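Local atomic coordinates of single-stranded DNA specific exonuclease RecJ (Thermus thermophilus, PDB entry 2ZXP), a protein that degrades single-stranded DNA exonucleolytically in the 5' to 3' direction with the help of divalent metal ions, and shows no detectable activity on single-stranded RNA. Residues Asp80-Gly85 / Ile219-Pro224; Thr87-Leu92 / Leu133-Gly138; Gln17-Met22 / Thr621-Leu626; Leu10-Leu15 / Ala31-Trp36. One frame throughout, in Å; residues are numbered along the deposited sequence.

Overall arrangement
From the N terminus, strand 5-9 runs into the loop 10-15, which contact 4 joins to helix 29-38, closing a short loop that contains most of helix 15-25. That helix also enters contact 3, where it meets the start of helix 624-640 almost 600 residues later; the segments of contacts 3 and 4 alternate along the chain, and the two touch, for example through Trp18 and Leu12. Inside the long loop of contact 3 lies contact 1, with contact 2 nested within it in turn. Both share two manganese ions: contact 1 ties the start of helix 83-98 to the end of helix 211-220, and contact 2 packs that first helix on strand 131-134 of the DHH domain.

Contact 1. Residues Asp80-Gly85 / Ile219-Pro224; sequences DYDADG and IADVAP. With MN (manganese (II) ion), chain C; MN (manganese (II) ion), chain B.
Asp221 OD1 binds one manganese ion (chain B) at 2.0 Å, and Asp84 OD2 holds the same ion from the other segment at 2.4 Å. The two-metal site of the DHH family is thus what ties residues 80-85, at the start of helix 83-98, to the end of helix 211-220. Asp84 OD2 and Asp221 OD1 lie only 3.1 Å apart, their carboxylate planes turned by 43°, a closeness explained by their shared metal. The second manganese ion (chain C) is taken by Asp80 OD1 and, in bidentate fashion, by Asp82 OD1 at 2.5 Å and Asp82 OD2 at 2.3 Å. One water bridges the two ions; Asp136 and His160 supply further ligands. With chi1 at 59°, Asp82 CG stands between its backbone N and carbonyl carbon, and the carboxylate folds over the first helical turn as an N-cap: OD2 accepts from Gly85 N at 3.1 Å while still on the metal. Asp84 OD1, turned away from the ion, is fixed by Ala188 N and Thr186 OG1. Beside the methyl contact of Ala83 with Ala220, another water accepts from Asp84 N at 2.9 Å and donates to Asp221 OD2 at 2.9 Å.

Contact 2. Residues Thr87-Leu92 / Leu133-Gly138; sequences TGTAIL and LTVDCG. With MN (manganese (II) ion), chain C; MN (manganese (II) ion), chain B.
Val135 CG1 rests over one face of the Gly88-Thr89 peptide plane, 3.8 Å from Gly88 C and 3.9 Å from Thr89 N. Since Gly88 has no side chain, the methyl can settle directly on the helix backbone. The valine spreads its two branches along helix 83-98: CG1 is anti to the backbone N (chi1 177°) and faces Gly88, while CG2 turns to Leu92, meeting its CD1 at 3.4 Å, tighter than usual for two carbons. Thr89 CG2 adds a looser touch on Val135 CB, and Leu92 CD1 also approaches Leu133 CD2 at 4.4 Å. Val77 of strand 74-78 and helix 187-201 help enclose this buried apolar layer. Beyond the valine the chain turns, Thr134 OG1 donating to Cys137 O at 3.0 Å from above the carbonyl plane. The turn presents the carboxylate of Asp136, which bridges the metals: OD1 binds one manganese ion (chain C) at 1.9 Å and OD2 the other (chain B) at 2.1 Å, with OD2 also hydrogen-bonded to His161 NE2. Helix 83-98, the crossover between strands 74-78 and 102-106, thus covers strand 131-134 of the parallel sheet, with metal ligands following the C-terminal strand ends, as in the alpha/beta fold of the DHH domain.

Contact 3. Residues Gln17-Met22 / Thr621-Leu626; sequences QWREVM and TPEARL
Arg19 starts with CG anti to its carbonyl carbon (chi1 -69°) and runs extended to NE, while Glu623 bends at chi2 (136°), and together these torsions bring guanidinium and carboxylate into a side-on salt bridge. It joins helix 15-25 near the N terminus to Glu623, the N-cap residue of helix 624-640 in the C-terminal domain. Arg19 NE donates to the syn lone pair of Glu623 OE1 at 2.8 Å, with the oxygen tilted out of the guanidinium plane. Arg19 NH2 reaches the syn lone pair of Glu623 OE2 at 3.2 Å in a longer but much straighter bond, this oxygen lying in the plane. A twist of 42° between the two flat groups goes with this unequal grip. Next to the ion pair, Leu626 pushes its branched end towards the helix. Its CD1 packs on Arg19 CG at 3.8 Å and, more tightly, on Met22 CE at 3.4 Å. The neighbouring Arg625 forms a salt bridge with Glu446 of helix 440-448. Trp18, whose NE1 donates to Pro29 O, offers a ring face to the leucine: Leu626 CD2 sits in a CH-pi contact, 4.0 Å from the centroid of the six-membered ring and nearly on its normal.

Contact 4. Residues Leu10-Leu15 / Ala31-Trp36; sequences LSLPPL and AALAYW
The proline-rich connection between strand 5-9 and helix 15-25 lies against helix 29-38, with Pro13 and Pro14 set against Trp36, and Pro13 also reaching Leu33. Trp36 CG is anti to the backbone N (chi1 -164°), which swings the indole out from the helix towards the loop. Pro13 CB lies over the centre of the six-membered ring in a CH-pi contact. Pro14, at the N-cap position of helix 15-25, brings its CD obliquely to Trp36 CZ2 at 3.7 Å, and Ser11 OG stands at the ring edge, 4.4 Å from Trp36 CZ3. One turn earlier on the helix, Leu33 meets another part of the Pro13 ring. Its CD2 lies a tight 3.5 Å from Pro13 CD and also approaches Ser11 O at 3.9 Å. The second branch, CD1, turns to Leu12 CD2 at 4.2 Å. Leu12 in turn touches Trp18, and its backbone N donates a hydrogen bond to Glu648 OE2, while Leu33 continues onto Leu431 of strand 426-433. Pro13 thus rests with CB on the indole face and CD on Leu33. A proline CH-pi contact on a tryptophan face seats the irregular chain on the helix here, just after strand 5-9, an outermost strand of the large mixed sheet.

Contact 1. Residues Asp80-Gly85 / Ile219-Pro224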
loop_
_atom_site.group_PDB
_atom_site.type_symbol
_atom_site.label_atom_id
_atom_site.label_comp_id
_atom_site.label_asym_id
_atom_site.label_seq_id
_atom_site.Cartn_x
_atom_site.Cartn_y
_atom_site.Cartn_z
ATOM N N ASP A 80 12.754 -16.985 11.428
ATOM C CA ASP A 80 12.772 -17.186 9.984
ATOM C C ASP A 80 14.007 -16.461 9.443
ATOM O O ASP A 80 14.682 -15.755 10.186
ATOM C CB ASP A 80 11.509 -16.628 9.337
ATOM C CG ASP A 80 11.408 -17.012 7.879
ATOM O OD1 ASP A 80 10.530 -16.478 7.178
ATOM O OD2 ASP A 80 12.210 -17.858 7.432
ATOM N N TYR A 81 14.303 -16.621 8.161
ATOM C CA TYR A 81 15.484 -15.998 7.612
ATOM C C TYR A 81 15.277 -14.679 6.862
ATOM O O TYR A 81 16.259 -14.071 6.417
ATOM C CB TYR A 81 16.237 -17.003 6.731
ATOM C CG TYR A 81 15.324 -17.815 5.838
ATOM C CD1 TYR A 81 14.424 -17.185 4.973
ATOM C CD2 TYR A 81 15.297 -19.219 5.921
ATOM C CE1 TYR A 81 13.510 -17.926 4.227
ATOM C CE2 TYR A 81 14.386 -19.970 5.168
ATOM C CZ TYR A 81 13.496 -19.312 4.334
ATOM O OH TYR A 81 12.555 -20.029 3.642
ATOM N N ASP A 82 14.031 -14.229 6.700
ATOM C CA ASP A 82 13.830 -12.937 6.041
ATOM C C ASP A 82 13.879 -11.842 7.114
ATOM O O ASP A 82 14.032 -12.148 8.298
ATOM C CB ASP A 82 12.516 -12.881 5.239
ATOM C CG ASP A 82 11.296 -13.139 6.083
ATOM O OD1 ASP A 82 10.182 -13.123 5.499
ATOM O OD2 ASP A 82 11.435 -13.356 7.318
ATOM N N ALA A 83 13.768 -10.583 6.696
ATOM C CA ALA A 83 13.868 -9.440 7.604
ATOM C C ALA A 83 13.008 -9.558 8.868
ATOM O O ALA A 83 13.508 -9.325 9.967
ATOM C CB ALA A 83 13.543 -8.151 6.856
ATOM N N ASP A 84 11.737 -9.911 8.706
ATOM C CA ASP A 84 10.840 -10.082 9.833
ATOM C C ASP A 84 11.344 -11.178 10.814
ATOM O O ASP A 84 11.371 -10.962 12.024
ATOM C CB ASP A 84 9.438 -10.409 9.326
ATOM C CG ASP A 84 8.385 -10.296 10.410
ATOM O OD1 ASP A 84 8.388 -9.300 11.169
ATOM O OD2 ASP A 84 7.541 -11.208 10.509
ATOM N N GLY A 85 11.720 -12.347 10.282
ATOM C CA GLY A 85 12.249 -13.419 11.105
ATOM C C GLY A 85 13.555 -12.989 11.798
ATOM O O GLY A 85 13.700 -13.207 13.006
ATOM N N ILE A 219 7.560 -3.545 8.350
ATOM C CA ILE A 219 7.559 -2.949 7.028
ATOM C C ILE A 219 8.009 -3.990 5.999
ATOM O O ILE A 219 7.402 -4.119 4.948
ATOM C CB ILE A 219 8.509 -1.707 6.952
ATOM C CG1 ILE A 219 7.936 -0.549 7.797
ATOM C CG2 ILE A 219 8.671 -1.294 5.495
ATOM C CD1 ILE A 219 8.957 0.533 8.167
ATOM N N ALA A 220 9.082 -4.717 6.307
ATOM C CA ALA A 220 9.596 -5.742 5.406
ATOM C C ALA A 220 8.538 -6.795 5.035
ATOM O O ALA A 220 8.573 -7.343 3.939
ATOM C CB ALA A 220 10.803 -6.431 6.037
ATOM N N ASP A 221 7.619 -7.091 5.953
ATOM C CA ASP A 221 6.579 -8.078 5.693
ATOM C C ASP A 221 5.337 -7.518 5.022
ATOM O O ASP A 221 4.356 -8.240 4.862
ATOM C CB ASP A 221 6.146 -8.775 6.982
ATOM C CG ASP A 221 6.620 -10.184 7.030
ATOM O OD1 ASP A 221 6.078 -10.988 7.808
ATOM O OD2 ASP A 221 7.561 -10.483 6.274
ATOM N N VAL A 222 5.386 -6.238 4.656
ATOM C CA VAL A 222 4.286 -5.563 3.985
ATOM C C VAL A 222 2.985 -5.715 4.755
ATOM O O VAL A 222 1.941 -5.966 4.167
ATOM C CB VAL A 222 4.106 -6.114 2.529
ATOM C CG1 VAL A 222 3.216 -5.162 1.702
ATOM C CG2 VAL A 222 5.476 -6.274 1.849
ATOM N N ALA A 223 3.045 -5.582 6.077
ATOM C CA ALA A 223 1.855 -5.700 6.900
ATOM C C ALA A 223 1.080 -4.387 6.818
ATOM O O ALA A 223 1.644 -3.330 6.539
ATOM C CB ALA A 223 2.228 -5.995 8.352
ATOM N N PRO A 224 -0.232 -4.439 7.074
ATOM C CA PRO A 224 -1.048 -3.233 7.008
ATOM C C PRO A 224 -0.619 -2.243 8.086
ATOM O O PRO A 224 -0.565 -2.591 9.267
ATOM C CB PRO A 224 -2.470 -3.759 7.236
ATOM C CG PRO A 224 -2.377 -5.235 6.851
ATOM C CD PRO A 224 -1.048 -5.611 7.432
HETATM MN MN MN C . 9.461 -14.522 7.497
HETATM MN MN MN B . 6.617 -12.647 8.858
HETATM O O HOH W 1 10.481 -10.165 6.092
HETATM O O HOH W 2 7.846 -12.752 6.657
#

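Contact 2. Residues Thr87-Leu92 / Leu133-Gly138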
loop_
_atom_site.group_PDB
_atom_site.type_symbol
_atom_site.label_atom_id
_atom_site.label_comp_id
_atom_site.label_asym_id
_atom_site.label_seq_id
_atom_site.Cartn_x
_atom_site.Cartn_y
_atom_site.Cartn_z
ATOM N N THR A 87 14.819 -9.760 12.440
ATOM C CA THR A 87 14.657 -8.708 13.422
ATOM C C THR A 87 13.913 -9.277 14.642
ATOM O O THR A 87 14.224 -8.938 15.775
ATOM C CB THR A 87 13.898 -7.482 12.837
ATOM O OG1 THR A 87 12.638 -7.905 12.308
ATOM C CG2 THR A 87 14.757 -6.802 11.752
ATOM N N GLY A 88 12.941 -10.155 14.404
ATOM C CA GLY A 88 12.199 -10.772 15.499
ATOM C C GLY A 88 13.120 -11.623 16.396
ATOM O O GLY A 88 13.042 -11.550 17.608
ATOM N N THR A 89 13.999 -12.436 15.835
ATOM C CA THR A 89 14.858 -13.209 16.728
ATOM C C THR A 89 15.929 -12.336 17.411
ATOM O O THR A 89 16.360 -12.642 18.524
ATOM C CB THR A 89 15.513 -14.442 16.025
ATOM O OG1 THR A 89 16.894 -14.199 15.787
ATOM C CG2 THR A 89 14.824 -14.781 14.771
ATOM N N ALA A 90 16.328 -11.235 16.770
ATOM C CA ALA A 90 17.301 -10.338 17.371
ATOM C C ALA A 90 16.657 -9.674 18.570
ATOM O O ALA A 90 17.294 -9.445 19.592
ATOM C CB ALA A 90 17.759 -9.280 16.374
ATOM N N ILE A 91 15.379 -9.358 18.446
ATOM C CA ILE A 91 14.657 -8.727 19.542
ATOM C C ILE A 91 14.649 -9.651 20.742
ATOM O O ILE A 91 14.987 -9.239 21.859
ATOM C CB ILE A 91 13.186 -8.411 19.124
ATOM C CG1 ILE A 91 13.192 -7.219 18.169
ATOM C CG2 ILE A 91 12.294 -8.127 20.370
ATOM C CD1 ILE A 91 11.858 -6.944 17.582
ATOM N N LEU A 92 14.243 -10.901 20.517
ATOM C CA LEU A 92 14.164 -11.872 21.601
ATOM C C LEU A 92 15.544 -12.276 22.116
ATOM O O LEU A 92 15.760 -12.363 23.335
ATOM C CB LEU A 92 13.363 -13.094 21.147
ATOM C CG LEU A 92 11.855 -12.833 20.979
ATOM C CD1 LEU A 92 11.187 -14.067 20.393
ATOM C CD2 LEU A 92 11.225 -12.509 22.340
ATOM N N LEU A 133 11.994 -21.422 21.130
ATOM C CA LEU A 133 11.158 -20.291 20.709
ATOM C C LEU A 133 11.238 -20.080 19.211
ATOM O O LEU A 133 12.298 -19.732 18.696
ATOM C CB LEU A 133 11.626 -18.992 21.382
ATOM C CG LEU A 133 10.973 -18.467 22.658
ATOM C CD1 LEU A 133 11.907 -17.489 23.346
ATOM C CD2 LEU A 133 9.669 -17.786 22.302
ATOM N N THR A 134 10.122 -20.279 18.518
ATOM C CA THR A 134 10.103 -20.077 17.074
ATOM C C THR A 134 9.597 -18.680 16.823
ATOM O O THR A 134 8.636 -18.256 17.452
ATOM C CB THR A 134 9.143 -21.039 16.364
ATOM O OG1 THR A 134 7.808 -20.834 16.864
ATOM C CG2 THR A 134 9.587 -22.477 16.581
ATOM N N VAL A 135 10.236 -17.968 15.907
ATOM C CA VAL A 135 9.828 -16.612 15.590
ATOM C C VAL A 135 9.445 -16.557 14.117
ATOM O O VAL A 135 10.155 -17.079 13.264
ATOM C CB VAL A 135 10.977 -15.598 15.864
ATOM C CG1 VAL A 135 10.565 -14.216 15.458
ATOM C CG2 VAL A 135 11.329 -15.609 17.330
ATOM N N ASP A 136 8.311 -15.931 13.836
ATOM C CA ASP A 136 7.825 -15.792 12.475
ATOM C C ASP A 136 7.647 -17.153 11.793
ATOM O O ASP A 136 7.740 -17.251 10.571
ATOM C CB ASP A 136 8.803 -14.933 11.674
ATOM C CG ASP A 136 8.244 -14.496 10.325
ATOM O OD1 ASP A 136 9.028 -14.440 9.367
ATOM O OD2 ASP A 136 7.039 -14.187 10.212
ATOM N N CYS A 137 7.398 -18.200 12.576
ATOM C CA CYS A 137 7.212 -19.537 12.010
ATOM C C CYS A 137 6.781 -20.562 13.052
ATOM O O CYS A 137 6.598 -20.234 14.233
ATOM C CB CYS A 137 8.500 -20.028 11.320
ATOM S SG CYS A 137 9.841 -20.630 12.416
ATOM N N GLY A 138 6.611 -21.803 12.598
ATOM C CA GLY A 138 6.220 -22.883 13.487
ATOM C C GLY A 138 4.729 -23.060 13.706
ATOM O O GLY A 138 4.320 -23.896 14.507
HETATM MN MN MN C . 9.461 -14.522 7.497
HETATM MN MN MN B . 6.617 -12.647 8.858
HETATM O O HOH W 2 7.846 -12.752 6.657
#

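Contact 3. Residues Gln17-Met22 / Thr621-Leu626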
loop_
_atom_site.group_PDB
_atom_site.type_symbol
_atom_site.label_atom_id
_atom_site.label_comp_id
_atom_site.label_asym_id
_atom_site.label_seq_id
_atom_site.Cartn_x
_atom_site.Cartn_y
_atom_site.Cartn_z
ATOM N N GLN A 17 -19.684 14.481 7.947
ATOM C CA GLN A 17 -18.525 13.720 8.387
ATOM C C GLN A 17 -17.246 14.358 7.844
ATOM O O GLN A 17 -16.196 14.285 8.473
ATOM C CB GLN A 17 -18.608 12.268 7.892
ATOM C CG GLN A 17 -19.772 11.458 8.459
ATOM C CD GLN A 17 -19.757 10.005 7.986
ATOM O OE1 GLN A 17 -20.710 9.246 8.211
ATOM N NE2 GLN A 17 -18.672 9.612 7.329
ATOM N N TRP A 18 -17.347 14.980 6.673
ATOM C CA TRP A 18 -16.198 15.613 6.031
ATOM C C TRP A 18 -15.774 16.783 6.907
ATOM O O TRP A 18 -14.585 16.989 7.185
ATOM C CB TRP A 18 -16.600 16.123 4.649
ATOM C CG TRP A 18 -15.500 16.329 3.662
ATOM C CD1 TRP A 18 -14.182 16.589 3.926
ATOM C CD2 TRP A 18 -15.632 16.336 2.229
ATOM N NE1 TRP A 18 -13.493 16.759 2.745
ATOM C CE2 TRP A 18 -14.355 16.609 1.692
ATOM C CE3 TRP A 18 -16.708 16.134 1.351
ATOM C CZ2 TRP A 18 -14.119 16.683 0.311
ATOM C CZ3 TRP A 18 -16.469 16.206 -0.032
ATOM C CH2 TRP A 18 -15.183 16.475 -0.534
ATOM N N ARG A 19 -16.767 17.542 7.343
ATOM C CA ARG A 19 -16.539 18.691 8.195
ATOM C C ARG A 19 -16.033 18.314 9.575
ATOM O O ARG A 19 -15.282 19.085 10.182
ATOM C CB ARG A 19 -17.824 19.483 8.334
ATOM C CG ARG A 19 -18.233 20.167 7.048
ATOM C CD ARG A 19 -19.650 20.628 7.138
ATOM N NE ARG A 19 -19.875 21.782 6.282
ATOM C CZ ARG A 19 -21.082 22.229 5.939
ATOM N NH1 ARG A 19 -22.175 21.608 6.381
ATOM N NH2 ARG A 19 -21.191 23.300 5.162
ATOM N N GLU A 20 -16.459 17.151 10.072
ATOM C CA GLU A 20 -16.036 16.677 11.391
ATOM C C GLU A 20 -14.567 16.289 11.377
ATOM O O GLU A 20 -13.842 16.548 12.338
ATOM C CB GLU A 20 -16.877 15.481 11.842
ATOM C CG GLU A 20 -18.272 15.874 12.293
ATOM C CD GLU A 20 -19.191 14.675 12.450
ATOM O OE1 GLU A 20 -20.389 14.873 12.808
ATOM O OE2 GLU A 20 -18.706 13.544 12.205
ATOM N N VAL A 21 -14.124 15.670 10.289
ATOM C CA VAL A 21 -12.724 15.299 10.192
ATOM C C VAL A 21 -11.897 16.571 10.026
ATOM O O VAL A 21 -10.872 16.745 10.682
ATOM C CB VAL A 21 -12.472 14.349 9.012
ATOM C CG1 VAL A 21 -10.993 14.017 8.932
ATOM C CG2 VAL A 21 -13.294 13.058 9.204
ATOM N N MET A 22 -12.353 17.478 9.170
ATOM C CA MET A 22 -11.626 18.708 8.975
ATOM C C MET A 22 -11.404 19.449 10.298
ATOM O O MET A 22 -10.305 19.931 10.586
ATOM C CB MET A 22 -12.371 19.635 8.026
ATOM C CG MET A 22 -12.270 19.278 6.572
ATOM S SD MET A 22 -12.801 20.702 5.632
ATOM C CE MET A 22 -14.490 20.463 5.674
ATOM N N THR A 621 -8.714 29.377 3.649
ATOM C CA THR A 621 -8.655 28.853 5.011
ATOM C C THR A 621 -9.906 28.171 5.605
ATOM O O THR A 621 -9.887 26.952 5.816
ATOM C CB THR A 621 -8.006 29.923 6.040
ATOM O OG1 THR A 621 -8.357 29.583 7.394
ATOM C CG2 THR A 621 -8.407 31.383 5.716
ATOM N N PRO A 622 -11.000 28.906 5.877
ATOM C CA PRO A 622 -12.107 28.126 6.441
ATOM C C PRO A 622 -12.570 26.886 5.674
ATOM O O PRO A 622 -11.768 26.076 5.189
ATOM C CB PRO A 622 -13.203 29.172 6.577
ATOM C CG PRO A 622 -12.412 30.345 7.060
ATOM C CD PRO A 622 -11.224 30.344 6.123
ATOM N N GLU A 623 -13.886 26.717 5.629
ATOM C CA GLU A 623 -14.484 25.620 4.908
ATOM C C GLU A 623 -14.817 26.274 3.568
ATOM O O GLU A 623 -15.721 25.847 2.842
ATOM C CB GLU A 623 -15.745 25.131 5.626
ATOM C CG GLU A 623 -17.019 25.928 5.364
ATOM C CD GLU A 623 -18.203 25.006 5.129
ATOM O OE1 GLU A 623 -18.499 24.180 6.013
ATOM O OE2 GLU A 623 -18.833 25.090 4.054
ATOM N N ALA A 624 -14.083 27.346 3.272
ATOM C CA ALA A 624 -14.240 28.048 2.008
ATOM C C ALA A 624 -13.558 27.144 0.999
ATOM O O ALA A 624 -13.898 27.137 -0.186
ATOM C CB ALA A 624 -13.545 29.406 2.047
ATOM N N ARG A 625 -12.587 26.382 1.495
ATOM C CA ARG A 625 -11.841 25.449 0.667
ATOM C C ARG A 625 -12.702 24.223 0.353
ATOM O O ARG A 625 -12.528 23.599 -0.694
ATOM C CB ARG A 625 -10.535 25.037 1.358
ATOM C CG ARG A 625 -9.439 26.131 1.385
ATOM C CD ARG A 625 -8.049 25.478 1.454
ATOM N NE ARG A 625 -7.682 25.042 2.799
ATOM C CZ ARG A 625 -6.846 24.036 3.079
ATOM N NH1 ARG A 625 -6.288 23.320 2.112
ATOM N NH2 ARG A 625 -6.512 23.786 4.340
ATOM N N LEU A 626 -13.634 23.887 1.250
ATOM C CA LEU A 626 -14.543 22.767 1.003
ATOM C C LEU A 626 -15.394 23.161 -0.211
ATOM O O LEU A 626 -15.601 22.367 -1.137
ATOM C CB LEU A 626 -15.474 22.517 2.197
ATOM C CG LEU A 626 -15.849 21.055 2.540
ATOM C CD1 LEU A 626 -17.029 21.018 3.523
ATOM C CD2 LEU A 626 -16.200 20.278 1.306
#

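Contact 4. Residues Leu10-Leu15 / Ala31-Trp36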
loop_
_atom_site.group_PDB
_atom_site.type_symbol
_atom_site.label_atom_id
_atom_site.label_comp_id
_atom_site.label_asym_id
_atom_site.label_seq_id
_atom_site.Cartn_x
_atom_site.Cartn_y
_atom_site.Cartn_z
ATOM N N LEU A 10 -12.270 8.383 -5.981
ATOM C CA LEU A 10 -12.866 7.964 -4.731
ATOM C C LEU A 10 -14.118 8.797 -4.426
ATOM O O LEU A 10 -14.188 9.987 -4.745
ATOM C CB LEU A 10 -11.845 8.063 -3.597
ATOM C CG LEU A 10 -10.549 7.278 -3.849
ATOM C CD1 LEU A 10 -9.732 7.298 -2.582
ATOM C CD2 LEU A 10 -10.845 5.829 -4.277
ATOM N N SER A 11 -15.095 8.159 -3.787
ATOM C CA SER A 11 -16.371 8.794 -3.473
ATOM C C SER A 11 -16.247 9.939 -2.483
ATOM O O SER A 11 -15.288 10.004 -1.714
ATOM C CB SER A 11 -17.333 7.752 -2.908
ATOM O OG SER A 11 -16.922 7.388 -1.602
ATOM N N LEU A 12 -17.216 10.846 -2.496
ATOM C CA LEU A 12 -17.161 11.966 -1.564
ATOM C C LEU A 12 -17.869 11.532 -0.287
ATOM O O LEU A 12 -18.871 10.818 -0.325
ATOM C CB LEU A 12 -17.834 13.233 -2.129
ATOM C CG LEU A 12 -17.238 13.856 -3.400
ATOM C CD1 LEU A 12 -18.127 15.009 -3.841
ATOM C CD2 LEU A 12 -15.807 14.326 -3.166
ATOM N N PRO A 13 -17.346 11.952 0.873
ATOM C CA PRO A 13 -18.039 11.525 2.086
ATOM C C PRO A 13 -19.196 12.464 2.412
ATOM O O PRO A 13 -19.305 13.558 1.836
ATOM C CB PRO A 13 -16.934 11.573 3.139
ATOM C CG PRO A 13 -16.112 12.755 2.679
ATOM C CD PRO A 13 -16.063 12.609 1.182
ATOM N N PRO A 14 -20.083 12.036 3.328
ATOM C CA PRO A 14 -21.228 12.864 3.733
ATOM C C PRO A 14 -20.612 14.135 4.270
ATOM O O PRO A 14 -19.659 14.071 5.045
ATOM C CB PRO A 14 -21.924 12.025 4.813
ATOM C CG PRO A 14 -20.898 10.957 5.200
ATOM C CD PRO A 14 -20.127 10.697 3.942
ATOM N N LEU A 15 -21.114 15.290 3.843
ATOM C CA LEU A 15 -20.523 16.548 4.282
ATOM C C LEU A 15 -20.379 16.719 5.798
ATOM O O LEU A 15 -19.415 17.333 6.273
ATOM C CB LEU A 15 -21.306 17.726 3.702
ATOM C CG LEU A 15 -20.845 18.269 2.346
ATOM C CD1 LEU A 15 -19.487 18.929 2.483
ATOM C CD2 LEU A 15 -20.792 17.156 1.333
ATOM N N ALA A 31 -6.970 16.806 2.409
ATOM C CA ALA A 31 -6.389 15.897 3.370
ATOM C C ALA A 31 -7.513 15.228 4.139
ATOM O O ALA A 31 -7.448 14.030 4.415
ATOM C CB ALA A 31 -5.459 16.676 4.335
ATOM N N ALA A 32 -8.547 15.988 4.487
ATOM C CA ALA A 32 -9.679 15.405 5.230
ATOM C C ALA A 32 -10.320 14.260 4.452
ATOM O O ALA A 32 -10.708 13.256 5.036
ATOM C CB ALA A 32 -10.727 16.470 5.553
ATOM N N LEU A 33 -10.428 14.425 3.137
ATOM C CA LEU A 33 -10.994 13.397 2.270
ATOM C C LEU A 33 -10.169 12.093 2.413
ATOM O O LEU A 33 -10.732 11.005 2.590
ATOM C CB LEU A 33 -10.953 13.860 0.808
ATOM C CG LEU A 33 -12.235 13.706 -0.004
ATOM C CD1 LEU A 33 -11.942 14.020 -1.473
ATOM C CD2 LEU A 33 -12.769 12.307 0.129
ATOM N N ALA A 34 -8.843 12.232 2.322
ATOM C CA ALA A 34 -7.900 11.110 2.440
ATOM C C ALA A 34 -8.044 10.422 3.787
ATOM O O ALA A 34 -8.171 9.188 3.865
ATOM C CB ALA A 34 -6.472 11.598 2.265
ATOM N N TYR A 35 -8.043 11.217 4.851
ATOM C CA TYR A 35 -8.186 10.648 6.181
ATOM C C TYR A 35 -9.418 9.773 6.224
ATOM O O TYR A 35 -9.346 8.602 6.606
ATOM C CB TYR A 35 -8.281 11.757 7.236
ATOM C CG TYR A 35 -6.973 12.481 7.414
ATOM C CD1 TYR A 35 -5.822 11.773 7.715
ATOM C CD2 TYR A 35 -6.871 13.858 7.232
ATOM C CE1 TYR A 35 -4.593 12.412 7.821
ATOM C CE2 TYR A 35 -5.650 14.510 7.335
ATOM C CZ TYR A 35 -4.510 13.780 7.627
ATOM O OH TYR A 35 -3.273 14.371 7.704
ATOM N N TRP A 36 -10.541 10.343 5.797
ATOM C CA TRP A 36 -11.816 9.640 5.787
ATOM C C TRP A 36 -11.748 8.285 5.086
ATOM O O TRP A 36 -12.294 7.292 5.575
ATOM C CB TRP A 36 -12.866 10.508 5.111
ATOM C CG TRP A 36 -14.244 10.060 5.390
ATOM C CD1 TRP A 36 -14.960 10.254 6.546
ATOM C CD2 TRP A 36 -15.076 9.305 4.523
ATOM N NE1 TRP A 36 -16.186 9.660 6.443
ATOM C CE2 TRP A 36 -16.288 9.068 5.211
ATOM C CE3 TRP A 36 -14.921 8.804 3.229
ATOM C CZ2 TRP A 36 -17.341 8.344 4.644
ATOM C CZ3 TRP A 36 -15.969 8.083 2.663
ATOM C CH2 TRP A 36 -17.161 7.860 3.372
#